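Local coordinates for protein aldose 1-epimerase (Escherichia coli, PDB 3NRE) that probably interconverts the alpha and beta anomers of aldose sugars, as a putative aldose 1-epimerase of the galactose mutarotase superfamily, at residues L169-W174 with W199-G203; S47-L51 with H84-W88. One frame throughout, in Å; residues are numbered along the deposited sequence.

Contact 1. Residues L169-W174 with W199-G203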
loop_
_atom_site.group_PDB
_atom_site.type_symbol
_atom_site.label_atom_id
_atom_site.label_comp_id
_atom_site.label_asym_id
_atom_site.label_seq_id
_atom_site.Cartn_x
_atom_site.Cartn_y
_atom_site.Cartn_z
ATOM N N LEU A 169 -11.604 1.296 -14.863
ATOM C CA LEU A 169 -10.942 0.608 -15.926
ATOM C C LEU A 169 -9.517 1.173 -15.932
ATOM O O LEU A 169 -9.287 2.340 -15.559
ATOM C CB LEU A 169 -11.634 0.891 -17.268
ATOM C CG LEU A 169 -12.879 0.064 -17.595
ATOM C CD1 LEU A 169 -13.943 0.215 -16.539
ATOM C CD2 LEU A 169 -13.396 0.518 -18.951
ATOM N N GLU A 170 -8.574 0.380 -16.382
ATOM C CA GLU A 170 -7.224 0.893 -16.578
ATOM C C GLU A 170 -7.189 1.551 -17.976
ATOM O O GLU A 170 -7.737 1.022 -18.942
ATOM C CB GLU A 170 -6.193 -0.235 -16.495
ATOM C CG GLU A 170 -4.741 0.247 -16.543
ATOM C CD GLU A 170 -3.728 -0.906 -16.573
ATOM O OE1 GLU A 170 -4.137 -2.058 -16.794
ATOM O OE2 GLU A 170 -2.531 -0.616 -16.456
ATOM N N ARG A 171 -6.531 2.705 -18.067
ATOM C CA ARG A 171 -6.296 3.333 -19.323
ATOM C C ARG A 171 -4.785 3.420 -19.606
ATOM O O ARG A 171 -3.980 2.713 -18.979
ATOM C CB ARG A 171 -7.057 4.685 -19.421
ATOM C CG ARG A 171 -6.618 5.746 -18.410
ATOM C CD ARG A 171 -7.339 7.077 -18.610
ATOM N NE ARG A 171 -7.063 8.036 -17.544
ATOM C CZ ARG A 171 -6.611 9.274 -17.734
ATOM N NH1 ARG A 171 -6.380 9.725 -18.937
ATOM N NH2 ARG A 171 -6.393 10.043 -16.678
ATOM N N GLU A 172 -4.395 4.276 -20.541
ATOM C CA GLU A 172 -3.000 4.455 -20.872
ATOM C C GLU A 172 -2.161 4.974 -19.680
ATOM O O GLU A 172 -2.686 5.551 -18.685
ATOM C CB GLU A 172 -2.889 5.372 -22.101
ATOM C CG GLU A 172 -3.626 4.848 -23.322
ATOM C CD GLU A 172 -5.136 5.271 -23.429
ATOM O OE1 GLU A 172 -5.663 5.896 -22.464
ATOM O OE2 GLU A 172 -5.761 4.998 -24.469
ATOM N N GLN A 173 -0.838 4.731 -19.749
ATOM C CA GLN A 173 0.113 5.217 -18.715
ATOM C C GLN A 173 -0.143 4.652 -17.311
ATOM O O GLN A 173 0.250 5.237 -16.303
ATOM C CB GLN A 173 0.106 6.740 -18.658
ATOM C CG GLN A 173 0.496 7.439 -19.956
ATOM C CD GLN A 173 0.622 8.955 -19.741
ATOM O OE1 GLN A 173 -0.385 9.664 -19.656
ATOM N NE2 GLN A 173 1.820 9.441 -19.713
ATOM N N TRP A 174 -0.806 3.493 -17.267
ATOM C CA TRP A 174 -1.122 2.816 -15.995
ATOM C C TRP A 174 -2.107 3.556 -15.131
ATOM O O TRP A 174 -2.224 3.282 -13.952
ATOM C CB TRP A 174 0.123 2.443 -15.206
ATOM C CG TRP A 174 1.009 1.593 -15.927
ATOM C CD1 TRP A 174 0.671 0.461 -16.644
ATOM C CD2 TRP A 174 2.389 1.770 -16.077
ATOM N NE1 TRP A 174 1.782 -0.068 -17.242
ATOM C CE2 TRP A 174 2.861 0.720 -16.908
ATOM C CE3 TRP A 174 3.288 2.738 -15.617
ATOM C CZ2 TRP A 174 4.202 0.596 -17.270
ATOM C CZ3 TRP A 174 4.650 2.609 -15.972
ATOM C CH2 TRP A 174 5.082 1.553 -16.796
ATOM N N TRP A 199 -2.412 -9.744 -16.678
ATOM C CA TRP A 199 -2.161 -8.412 -16.146
ATOM C C TRP A 199 -3.423 -7.880 -15.503
ATOM O O TRP A 199 -4.481 -7.882 -16.131
ATOM C CB TRP A 199 -1.769 -7.462 -17.272
ATOM C CG TRP A 199 -1.539 -6.048 -16.852
ATOM C CD1 TRP A 199 -2.438 -5.009 -16.936
ATOM C CD2 TRP A 199 -0.335 -5.504 -16.307
ATOM N NE1 TRP A 199 -1.872 -3.870 -16.434
ATOM C CE2 TRP A 199 -0.574 -4.130 -16.061
ATOM C CE3 TRP A 199 0.909 -6.038 -15.991
ATOM C CZ2 TRP A 199 0.401 -3.287 -15.513
ATOM C CZ3 TRP A 199 1.875 -5.209 -15.447
ATOM C CH2 TRP A 199 1.619 -3.846 -15.219
ATOM N N VAL A 200 -3.311 -7.455 -14.265
ATOM C CA VAL A 200 -4.356 -6.687 -13.592
ATOM C C VAL A 200 -3.740 -5.442 -12.947
ATOM O O VAL A 200 -2.779 -5.532 -12.220
ATOM C CB VAL A 200 -5.013 -7.486 -12.467
ATOM C CG1 VAL A 200 -6.002 -6.592 -11.671
ATOM C CG2 VAL A 200 -5.708 -8.743 -12.984
ATOM N N ASN A 201 -4.300 -4.264 -13.204
ATOM C CA ASN A 201 -3.848 -3.041 -12.518
ATOM C C ASN A 201 -5.050 -2.143 -12.395
ATOM O O ASN A 201 -5.269 -1.275 -13.233
ATOM C CB ASN A 201 -2.743 -2.350 -13.310
ATOM C CG ASN A 201 -2.408 -0.959 -12.787
ATOM O OD1 ASN A 201 -2.341 -0.744 -11.585
ATOM N ND2 ASN A 201 -2.168 -0.003 -13.715
ATOM N N ASN A 202 -5.830 -2.345 -11.352
ATOM C CA ASN A 202 -7.156 -1.692 -11.254
ATOM C C ASN A 202 -7.444 -1.300 -9.848
ATOM O O ASN A 202 -7.183 -2.090 -8.896
ATOM C CB ASN A 202 -8.292 -2.594 -11.765
ATOM C CG ASN A 202 -8.173 -2.912 -13.229
ATOM O OD1 ASN A 202 -7.454 -3.846 -13.642
ATOM N ND2 ASN A 202 -8.852 -2.105 -14.069
ATOM N N GLY A 203 -8.047 -0.113 -9.702
ATOM C CA GLY A 203 -8.561 0.342 -8.435
ATOM C C GLY A 203 -10.064 0.003 -8.308
ATOM O O GLY A 203 -10.787 -0.083 -9.332
HETATM O O HOH W 1 -9.224 -2.543 -17.106
HETATM O O HOH W 2 -5.753 -3.831 -15.832
#
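Trp199 comes just ahead of strand 200-205, and its CA-to-CB bond points toward 169-174. Trp199 NE1 donates a hydrogen bond to Glu170 OE1 at 2.9 Å and a weak one to Glu170 OE2 at 3.3 Å. Glu170 OE1 lies at the edge of the indole, near its plane. The same ring meets Trp174 obliquely, with Trp174 CD1 3.9 Å from Trp199 CZ2. Val200 points away from 169-174, onto strand 232-237. Asn201 points back across. Asn201 ND2 donates to Glu170 OE2 (2.8 Å, nearly linear) and to the backbone Trp174 O (3.3 Å). This ties the end of strand 166-170 to the turn that follows it. The two strands are antiparallel neighbours in a sheet of the all-beta galactose mutarotase fold. At this end, where Glu170 CA and Asn202 CA are 5.9 Å apart, two waters bridge the strands. Water 2 donates to Glu170 OE1 (2.6 Å) and Asn202 OD1 (2.8 Å) and accepts from Asn201 N (3.0 Å). Asn202 ND2 is hydrogen-bonded to Trp168 O. Water 1 accepts from Asn202 ND2 and Glu170 N, each at 3.1 Å. Direct backbone hydrogen bonding joins Gly203 to Trp168.

Contact 2. Residues S47-L51 with H84-W88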
loop_
_atom_site.group_PDB
_atom_site.type_symbol
_atom_site.label_atom_id
_atom_site.label_comp_id
_atom_site.label_asym_id
_atom_site.label_seq_id
_atom_site.Cartn_x
_atom_site.Cartn_y
_atom_site.Cartn_z
ATOM N N SER A 47 8.609 -6.752 0.589
ATOM C CA SER A 47 7.319 -7.409 0.926
ATOM C C SER A 47 6.133 -6.447 0.987
ATOM O O SER A 47 4.996 -6.870 0.807
ATOM C CB SER A 47 7.423 -8.087 2.297
ATOM O OG SER A 47 8.535 -8.929 2.329
ATOM N N CYS A 48 6.407 -5.182 1.325
ATOM C CA CYS A 48 5.377 -4.140 1.495
ATOM C C CYS A 48 6.061 -2.802 1.576
ATOM O O CYS A 48 7.090 -2.676 2.244
ATOM C CB CYS A 48 4.577 -4.346 2.801
ATOM S SG CYS A 48 3.234 -3.234 3.046
ATOM N N PHE A 49 5.444 -1.756 0.996
ATOM C CA PHE A 49 5.959 -0.410 1.197
ATOM C C PHE A 49 4.841 0.554 1.517
ATOM O O PHE A 49 3.690 0.305 1.131
ATOM C CB PHE A 49 6.831 0.071 0.004
ATOM C CG PHE A 49 6.165 0.086 -1.349
ATOM C CD1 PHE A 49 5.395 1.159 -1.751
ATOM C CD2 PHE A 49 6.448 -0.918 -2.317
ATOM C CE1 PHE A 49 4.889 1.270 -2.996
ATOM C CE2 PHE A 49 5.873 -0.845 -3.569
ATOM C CZ PHE A 49 5.094 0.258 -3.917
ATOM N N PRO A 50 5.160 1.642 2.222
ATOM C CA PRO A 50 4.160 2.607 2.656
ATOM C C PRO A 50 3.909 3.607 1.566
ATOM O O PRO A 50 4.781 3.851 0.698
ATOM C CB PRO A 50 4.827 3.296 3.842
ATOM C CG PRO A 50 6.300 3.256 3.497
ATOM C CD PRO A 50 6.484 1.909 2.822
ATOM N N LEU A 51 2.689 4.141 1.570
ATOM C CA LEU A 51 2.292 5.170 0.616
ATOM C C LEU A 51 2.016 6.466 1.396
ATOM O O LEU A 51 1.055 6.526 2.178
ATOM C CB LEU A 51 1.009 4.685 -0.128
ATOM C CG LEU A 51 1.095 3.253 -0.725
ATOM C CD1 LEU A 51 -0.251 2.815 -1.323
ATOM C CD2 LEU A 51 2.215 3.120 -1.747
ATOM N N HIS A 84 3.106 7.172 -5.727
ATOM C CA HIS A 84 3.117 6.611 -4.347
ATOM C C HIS A 84 3.846 7.465 -3.334
ATOM O O HIS A 84 4.213 6.951 -2.271
ATOM C CB HIS A 84 3.768 5.224 -4.356
ATOM C CG HIS A 84 2.969 4.189 -5.068
ATOM N ND1 HIS A 84 1.592 4.183 -5.076
ATOM C CD2 HIS A 84 3.357 3.089 -5.751
ATOM C CE1 HIS A 84 1.171 3.138 -5.752
ATOM N NE2 HIS A 84 2.220 2.451 -6.179
ATOM N N GLY A 85 4.001 8.761 -3.610
ATOM C CA GLY A 85 4.636 9.623 -2.624
ATOM C C GLY A 85 6.148 9.466 -2.559
ATOM O O GLY A 85 6.777 9.002 -3.501
ATOM N N ASP A 86 6.735 9.868 -1.416
ATOM C CA ASP A 86 8.193 9.829 -1.247
ATOM C C ASP A 86 8.679 8.824 -0.217
ATOM O O ASP A 86 9.849 8.516 -0.192
ATOM C CB ASP A 86 8.733 11.200 -0.853
ATOM C CG ASP A 86 7.955 12.331 -1.506
ATOM O OD1 ASP A 86 8.100 12.540 -2.764
ATOM O OD2 ASP A 86 7.176 12.977 -0.736
ATOM N N GLY A 87 7.813 8.405 0.677
ATOM C CA GLY A 87 8.245 7.544 1.763
ATOM C C GLY A 87 8.961 6.286 1.316
ATOM O O GLY A 87 10.045 5.933 1.824
ATOM N N TRP A 88 8.361 5.617 0.344
ATOM C CA TRP A 88 8.929 4.383 -0.186
ATOM C C TRP A 88 10.320 4.510 -0.803
ATOM O O TRP A 88 10.969 3.492 -1.025
ATOM C CB TRP A 88 7.956 3.715 -1.180
ATOM C CG TRP A 88 7.738 4.478 -2.479
ATOM C CD1 TRP A 88 7.467 5.824 -2.639
ATOM C CD2 TRP A 88 7.716 3.910 -3.781
ATOM N NE1 TRP A 88 7.285 6.092 -3.980
ATOM C CE2 TRP A 88 7.443 4.943 -4.693
ATOM C CE3 TRP A 88 7.851 2.609 -4.262
ATOM C CZ2 TRP A 88 7.314 4.716 -6.057
ATOM C CZ3 TRP A 88 7.739 2.377 -5.615
ATOM C CH2 TRP A 88 7.493 3.424 -6.512
HETATM O O HOH W 3 5.490 6.343 0.016
#
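The CA-to-CB bond of Phe49 points toward 84-88, and chi1 p sets the ring against Trp88. Trp88, also p at chi1, lays its six-membered ring over one face of Phe49 in an offset stack, centroids 4.7 Å apart and planes at 24°. Trp88 NE1 is held by Gly85 O at 3.0 Å. His84 is m at chi1, placing its ring against Phe49 and Leu51. It meets Phe49 obliquely, Phe49 CE1 lying 3.6 Å from His84 CD2. The three rings form a buried aromatic cluster beside strand 48-51 of the beta-rich mutarotase fold. His84 NE2 is hydrogen-bonded to a bound PEG, probably from the crystallisation liquor, which may mark a pocket, and His84 ND1 to Asn56 N. Leu51, with chi1 m and chi2 t, sets CD2 over the face of His84 in a CH-pi contact, 3.8 Å from the ring centroid. No direct hydrogen bond joins the segments. Water 3, between them, is 2.7 Å from both Pro50 O and His84 O, and accepts from Trp88 N at 3.0 Å.

From the N terminus, the chain leaves the small sheet that includes strand 22-28 and enters strand 48-51, where contact 2 opens. It closes a 32-residue loop when 84-88 returns, joining strand 48-51 to the loop between strands 68-71 and 93-97. The chain then builds much of the antiparallel sheet that includes strands 93-97 to 127-136. Contact 1 closes a shorter 24-residue loop, joining the end of strand 166-170 and the loop after it to the start of strand 200-205. The loops are in series and neither nest nor cross. Strands 48-51, 166-170 and 200-205 share one antiparallel sheet. Contact 2 is buried near the centre of the molecule; contact 1 lies at the surface. Their centres are about 19 Å apart.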